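Local coordinates for cell wall surface anchor family protein (Streptococcus agalactiae serogroup V, PDB 3TXA) that forms the adhesive tip of group B streptococcal pili and probably binds host surfaces through a von Willebrand factor type A domain with a metal site, at residues T233-S238 against A264-Y269; V253-H258 against D298-Q303. One frame throughout, in Å; residues are numbered along the deposited sequence.

Contact 1: T233-S238 against A264-Y269; sequences TEATVS and ATTHNY. With CD (cadmium ion), chain F.
Thr266 reaches across to Thr233 and Ala235 at the end of the antiparallel pairing of strands 234-242 and 261-265, in a small three-stranded sheet of the von Willebrand factor type A domain. Its CB lies 3.8 Å from Thr233 O and branches two ways. With OG1 placed between backbone N and carbonyl carbon (chi1 56°), the hydroxyl donates to Thr233 O at 3.0 Å, in the carbonyl plane and on a lone pair, and takes a weak hydrogen bond from Gly232 N. The other branch, CG2, is 3.7 Å from Thr233 O and touches the Ala235 methyl, CB, at 4.0 Å; a small residue at 235 suits a place beside a threonine. Thr266 N gives Thr233 O a second bond of 3.2 Å, from 43° above the carbonyl plane.

Ala235 and Ala264 form the hydrogen-bonded pair, Ala235 N to Ala264 O at 3.0 Å and Ala264 N to Ala235 O at 3.1 Å. Glu234 and Thr265 are the non-hydrogen-bonded pair, their side chains crossing at about a right angle. Past the strand, His267 NE2 binds a cadmium ion with Glu293. Thr233 O thus takes one backbone and one side-chain donor from Thr266; the OG1 bond holds the hydroxyl's rotation, and both extend the pairing beyond the last beta bridge.

Contact 2: V253-H258 against D298-Q303; sequences VSWDYH and DRTLYQ. With CD (cadmium ion), chain E.
Trp255 and Ser254 meet Arg299, Thr300 and Gln303 at the surface of the von Willebrand factor type A domain, an alpha/beta fold with a central parallel sheet. Here two loops come together, and the second runs on toward Thr307, which binds magnesium in another structure of this protein. It begins with Asp298, whose OD1 accepts weak hydrogen bonds from Thr300 N and Leu301 N; the side chain is short enough for its carboxylate to reach the amides just after it.

Arg299 carries much of the contact. Its CG stands anti to the backbone N (chi1 -157°), which brings the aliphatic part against the indole: CG lies 3.6 Å from Trp255 CZ2 and CD 3.9 Å from that same carbon. The chain then bends at chi3 and lays one face of the guanidinium under Ser254, where Arg299 NH1 and Ser254 OG are 3.2 Å apart at an angle too poor for a hydrogen bond. Trp255 NE1 is at the guanidinium edge, the two planes being 46° apart. A long residue serves both neighbours, and its side chain also comes within about 3 Å of a further cadmium ion, nearest atoms.

Next, the Thr300 side chain runs at about a right angle to that of Trp255, OG1 3.8 Å from Trp255 CH2. Buried Gln303 closes the segment, sliding past the indole with its amide plane 77° from the ring plane; its backbone O accepts from Lys239. Beyond, Phe262 meets Trp255 edge-to-face.

The first loop continues from Trp255 into a cadmium site. Asp256 chelates the ion through both oxygens, two waters join it, and an Asx turn, His258 N to Asp256 OD2 at 3.1 Å, links Asp256 to the other protein ligand, His258 ND1, 2.4 Å from the metal.

How the contacts relate
From the N terminus the chain runs through 233-238, 253-258, 264-269 and 298-303, and the two contacts take alternate segments, so their loops cross rather than nest. Contact 1 closes a loop of 25 residues by pairing the start of strand 234-242 with the end of strand 261-265; the first half of contact 2 lies inside that loop. Contact 2 closes a longer one of 39 residues, joining the loop after strand 248-249 to the one that leads into helix 309-323. They touch directly: Leu301 CD2 packs 3.6 Å from Ala264 CB, and the Val237 side chain meets the Gln303 backbone. Together they tie the small three-stranded sheet to the loop that leads into helix 309-323, with Thr307 nearby in sequence.

Contact 1: T233-S238 against A264-Y269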
loop_
_atom_site.group_PDB
_atom_site.type_symbol
_atom_site.label_atom_id
_atom_site.label_comp_id
_atom_site.label_asym_id
_atom_site.label_seq_id
_atom_site.Cartn_x
_atom_site.Cartn_y
_atom_site.Cartn_z
ATOM N N THR A 233 -4.368 18.835 -9.395
ATOM C CA THR A 233 -4.257 19.924 -10.346
ATOM C C THR A 233 -5.576 20.087 -11.112
ATOM O O THR A 233 -6.488 19.248 -11.009
ATOM C CB THR A 233 -3.106 19.636 -11.350
ATOM O OG1 THR A 233 -3.423 18.460 -12.132
ATOM C CG2 THR A 233 -1.784 19.415 -10.621
ATOM N N GLU A 234 -5.663 21.157 -11.892
ATOM C CA GLU A 234 -6.848 21.465 -12.655
ATOM C C GLU A 234 -6.896 20.548 -13.844
ATOM O O GLU A 234 -5.878 20.368 -14.518
ATOM C CB GLU A 234 -6.791 22.907 -13.141
ATOM C CG GLU A 234 -8.082 23.637 -12.955
ATOM C CD GLU A 234 -8.078 25.020 -13.567
ATOM O OE1 GLU A 234 -8.334 26.015 -12.834
ATOM O OE2 GLU A 234 -7.821 25.110 -14.790
ATOM N N ALA A 235 -8.073 19.984 -14.098
ATOM C CA ALA A 235 -8.352 19.082 -15.218
ATOM C C ALA A 235 -9.681 19.479 -15.905
ATOM O O ALA A 235 -10.606 20.022 -15.246
ATOM C CB ALA A 235 -8.440 17.648 -14.739
ATOM N N THR A 236 -9.784 19.191 -17.208
ATOM C CA THR A 236 -11.003 19.448 -17.971
ATOM C C THR A 236 -11.528 18.134 -18.562
ATOM O O THR A 236 -10.749 17.242 -18.880
ATOM C CB THR A 236 -10.701 20.525 -19.040
ATOM O OG1 THR A 236 -10.203 21.710 -18.391
ATOM C CG2 THR A 236 -11.917 20.893 -19.851
ATOM N N VAL A 237 -12.832 17.961 -18.674
ATOM C CA VAL A 237 -13.377 16.800 -19.377
ATOM C C VAL A 237 -14.507 17.287 -20.256
ATOM O O VAL A 237 -15.069 18.332 -19.996
ATOM C CB VAL A 237 -13.953 15.729 -18.445
ATOM C CG1 VAL A 237 -12.866 15.030 -17.694
ATOM C CG2 VAL A 237 -14.944 16.330 -17.484
ATOM N N SER A 238 -14.842 16.532 -21.295
ATOM C CA SER A 238 -15.888 16.910 -22.203
ATOM C C SER A 238 -17.086 16.074 -21.874
ATOM O O SER A 238 -16.945 14.884 -21.559
ATOM C CB SER A 238 -15.473 16.616 -23.624
ATOM O OG SER A 238 -14.586 17.586 -24.093
ATOM N N ALA A 264 -12.271 21.484 -13.071
ATOM C CA ALA A 264 -12.192 21.455 -11.622
ATOM C C ALA A 264 -10.788 21.100 -11.169
ATOM O O ALA A 264 -10.011 20.528 -11.917
ATOM C CB ALA A 264 -13.164 20.506 -11.076
ATOM N N THR A 265 -10.458 21.505 -9.951
ATOM C CA THR A 265 -9.300 20.999 -9.255
ATOM C C THR A 265 -9.665 19.634 -8.686
ATOM O O THR A 265 -10.719 19.465 -8.106
ATOM C CB THR A 265 -8.861 21.986 -8.213
ATOM O OG1 THR A 265 -8.617 23.230 -8.901
ATOM C CG2 THR A 265 -7.562 21.530 -7.485
ATOM N N THR A 266 -8.817 18.645 -8.948
ATOM C CA THR A 266 -9.064 17.284 -8.552
ATOM C C THR A 266 -8.550 17.146 -7.130
ATOM O O THR A 266 -7.706 17.924 -6.689
ATOM C CB THR A 266 -8.299 16.303 -9.524
ATOM O OG1 THR A 266 -6.878 16.609 -9.545
ATOM C CG2 THR A 266 -8.852 16.437 -10.937
ATOM N N HIS A 267 -9.038 16.160 -6.403
ATOM C CA HIS A 267 -8.423 15.839 -5.144
ATOM C C HIS A 267 -6.929 15.386 -5.371
ATOM O O HIS A 267 -6.604 14.717 -6.364
ATOM C CB HIS A 267 -9.225 14.756 -4.451
ATOM C CG HIS A 267 -10.589 15.190 -4.003
ATOM N ND1 HIS A 267 -10.805 16.348 -3.280
ATOM C CD2 HIS A 267 -11.807 14.591 -4.126
ATOM C CE1 HIS A 267 -12.098 16.448 -3.000
ATOM N NE2 HIS A 267 -12.727 15.400 -3.496
ATOM N N ASN A 268 -6.028 15.745 -4.463
ATOM C CA ASN A 268 -4.710 15.204 -4.533
ATOM C C ASN A 268 -4.655 13.800 -3.966
ATOM O O ASN A 268 -4.378 13.626 -2.801
ATOM C CB ASN A 268 -3.706 16.102 -3.826
ATOM C CG ASN A 268 -2.292 15.785 -4.234
ATOM O OD1 ASN A 268 -2.073 14.863 -5.005
ATOM N ND2 ASN A 268 -1.330 16.534 -3.732
ATOM N N TYR A 269 -4.911 12.794 -4.793
ATOM C CA TYR A 269 -4.881 11.410 -4.350
ATOM C C TYR A 269 -3.713 10.652 -4.963
ATOM O O TYR A 269 -3.752 9.413 -5.104
ATOM C CB TYR A 269 -6.157 10.668 -4.747
ATOM C CG TYR A 269 -7.440 11.041 -4.023
ATOM C CD1 TYR A 269 -7.449 11.322 -2.654
ATOM C CD2 TYR A 269 -8.663 11.067 -4.715
ATOM C CE1 TYR A 269 -8.636 11.652 -2.002
ATOM C CE2 TYR A 269 -9.832 11.376 -4.077
ATOM C CZ TYR A 269 -9.814 11.670 -2.721
ATOM O OH TYR A 269 -10.993 11.971 -2.085
HETATM CD CD CD F . -14.947 15.130 -3.535
HETATM O O HOH W 1 -15.115 13.224 -2.534
HETATM O O HOH W 2 -14.697 17.103 -4.030
#

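Contact 2: V253-H258 against D298-Q303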
loop_
_atom_site.group_PDB
_atom_site.type_symbol
_atom_site.label_atom_id
_atom_site.label_comp_id
_atom_site.label_asym_id
_atom_site.label_seq_id
_atom_site.Cartn_x
_atom_site.Cartn_y
_atom_site.Cartn_z
ATOM N N VAL A 253 -31.075 18.179 -16.964
ATOM C CA VAL A 253 -31.792 19.305 -16.358
ATOM C C VAL A 253 -31.064 19.972 -15.140
ATOM O O VAL A 253 -31.468 21.049 -14.669
ATOM C CB VAL A 253 -33.328 19.053 -16.205
ATOM C CG1 VAL A 253 -33.599 17.783 -15.443
ATOM C CG2 VAL A 253 -34.007 20.277 -15.557
ATOM N N SER A 254 -29.952 19.366 -14.696
ATOM C CA SER A 254 -29.134 19.924 -13.618
ATOM C C SER A 254 -28.060 20.832 -14.139
ATOM O O SER A 254 -27.319 21.456 -13.364
ATOM C CB SER A 254 -28.484 18.820 -12.817
ATOM O OG SER A 254 -29.407 17.783 -12.595
ATOM N N TRP A 255 -27.932 20.929 -15.450
ATOM C CA TRP A 255 -26.857 21.794 -15.965
ATOM C C TRP A 255 -27.399 22.677 -17.034
ATOM O O TRP A 255 -28.275 22.278 -17.780
ATOM C CB TRP A 255 -25.664 20.977 -16.538
ATOM C CG TRP A 255 -25.013 20.033 -15.565
ATOM C CD1 TRP A 255 -25.141 18.672 -15.534
ATOM C CD2 TRP A 255 -24.112 20.387 -14.488
ATOM N NE1 TRP A 255 -24.363 18.157 -14.514
ATOM C CE2 TRP A 255 -23.721 19.185 -13.865
ATOM C CE3 TRP A 255 -23.598 21.609 -14.004
ATOM C CZ2 TRP A 255 -22.885 19.159 -12.764
ATOM C CZ3 TRP A 255 -22.736 21.584 -12.922
ATOM C CH2 TRP A 255 -22.392 20.360 -12.306
ATOM N N ASP A 256 -26.864 23.877 -17.088
ATOM C CA ASP A 256 -27.043 24.769 -18.208
ATOM C C ASP A 256 -26.659 24.017 -19.493
ATOM O O ASP A 256 -25.653 23.283 -19.515
ATOM C CB ASP A 256 -26.061 25.904 -17.987
ATOM C CG ASP A 256 -26.302 27.091 -18.886
ATOM O OD1 ASP A 256 -26.151 28.214 -18.356
ATOM O OD2 ASP A 256 -26.611 26.945 -20.095
ATOM N N TYR A 257 -27.429 24.193 -20.572
ATOM C CA TYR A 257 -27.106 23.526 -21.851
ATOM C C TYR A 257 -25.730 23.872 -22.412
ATOM O O TYR A 257 -25.179 23.094 -23.196
ATOM C CB TYR A 257 -28.158 23.815 -22.887
ATOM C CG TYR A 257 -28.090 25.200 -23.471
ATOM C CD1 TYR A 257 -27.279 25.468 -24.575
ATOM C CD2 TYR A 257 -28.875 26.237 -22.957
ATOM C CE1 TYR A 257 -27.215 26.727 -25.131
ATOM C CE2 TYR A 257 -28.838 27.494 -23.511
ATOM C CZ TYR A 257 -28.007 27.737 -24.606
ATOM O OH TYR A 257 -27.953 28.990 -25.173
ATOM N N HIS A 258 -25.177 25.019 -22.011
ATOM C CA HIS A 258 -23.833 25.403 -22.413
ATOM C C HIS A 258 -22.720 24.567 -21.774
ATOM O O HIS A 258 -21.577 24.650 -22.215
ATOM C CB HIS A 258 -23.567 26.871 -22.112
ATOM C CG HIS A 258 -24.219 27.825 -23.075
ATOM N ND1 HIS A 258 -25.214 28.709 -22.694
ATOM C CD2 HIS A 258 -24.013 28.048 -24.397
ATOM C CE1 HIS A 258 -25.591 29.429 -23.737
ATOM N NE2 HIS A 258 -24.883 29.043 -24.784
ATOM N N ASP A 298 -20.390 16.257 -4.735
ATOM C CA ASP A 298 -19.730 17.296 -5.559
ATOM C C ASP A 298 -20.024 16.950 -7.012
ATOM O O ASP A 298 -19.369 16.089 -7.588
ATOM C CB ASP A 298 -18.210 17.295 -5.328
ATOM C CG ASP A 298 -17.490 18.383 -6.119
ATOM O OD1 ASP A 298 -18.101 18.950 -7.045
ATOM O OD2 ASP A 298 -16.311 18.693 -5.819
ATOM N N ARG A 299 -20.999 17.607 -7.613
ATOM C CA ARG A 299 -21.520 17.143 -8.877
ATOM C C ARG A 299 -20.537 17.450 -10.008
ATOM O O ARG A 299 -20.525 16.751 -11.026
ATOM C CB ARG A 299 -22.923 17.718 -9.143
ATOM C CG ARG A 299 -23.785 16.879 -10.129
ATOM C CD ARG A 299 -25.277 17.386 -10.278
ATOM N NE ARG A 299 -26.240 16.278 -10.045
ATOM C CZ ARG A 299 -26.906 15.602 -10.989
ATOM N NH1 ARG A 299 -26.793 15.924 -12.274
ATOM N NH2 ARG A 299 -27.723 14.609 -10.645
ATOM N N THR A 300 -19.705 18.471 -9.820
ATOM C CA THR A 300 -18.697 18.788 -10.791
ATOM C C THR A 300 -17.662 17.652 -10.889
ATOM O O THR A 300 -17.563 16.998 -11.926
ATOM C CB THR A 300 -18.028 20.148 -10.514
ATOM O OG1 THR A 300 -18.977 21.193 -10.746
ATOM C CG2 THR A 300 -16.860 20.375 -11.455
ATOM N N LEU A 301 -16.925 17.380 -9.806
ATOM C CA LEU A 301 -15.960 16.286 -9.801
ATOM C C LEU A 301 -16.641 14.977 -10.144
ATOM O O LEU A 301 -16.005 14.007 -10.559
ATOM C CB LEU A 301 -15.195 16.213 -8.481
ATOM C CG LEU A 301 -14.058 17.245 -8.252
ATOM C CD1 LEU A 301 -13.311 16.959 -6.949
ATOM C CD2 LEU A 301 -13.023 17.283 -9.404
ATOM N N TYR A 302 -17.951 14.936 -10.034
ATOM C CA TYR A 302 -18.614 13.671 -10.361
ATOM C C TYR A 302 -18.478 13.401 -11.844
ATOM O O TYR A 302 -18.555 12.248 -12.249
ATOM C CB TYR A 302 -20.088 13.644 -9.903
ATOM C CG TYR A 302 -20.829 12.375 -10.216
ATOM C CD1 TYR A 302 -20.765 11.281 -9.366
ATOM C CD2 TYR A 302 -21.623 12.279 -11.350
ATOM C CE1 TYR A 302 -21.459 10.110 -9.631
ATOM C CE2 TYR A 302 -22.336 11.092 -11.656
ATOM C CZ TYR A 302 -22.249 10.027 -10.782
ATOM O OH TYR A 302 -22.936 8.867 -11.082
ATOM N N GLN A 303 -18.284 14.475 -12.624
ATOM C CA GLN A 303 -18.083 14.398 -14.073
ATOM C C GLN A 303 -16.703 13.831 -14.499
ATOM O O GLN A 303 -16.485 13.542 -15.690
ATOM C CB GLN A 303 -18.257 15.768 -14.731
ATOM C CG GLN A 303 -19.551 16.553 -14.408
ATOM C CD GLN A 303 -20.848 15.815 -14.722
ATOM O OE1 GLN A 303 -21.709 15.689 -13.852
ATOM N NE2 GLN A 303 -21.004 15.341 -15.948
HETATM CD CD CD E . -25.698 29.340 -20.447
HETATM O O HOH W 3 -23.448 30.206 -20.690
HETATM O O HOH W 4 -28.143 28.746 -20.633
#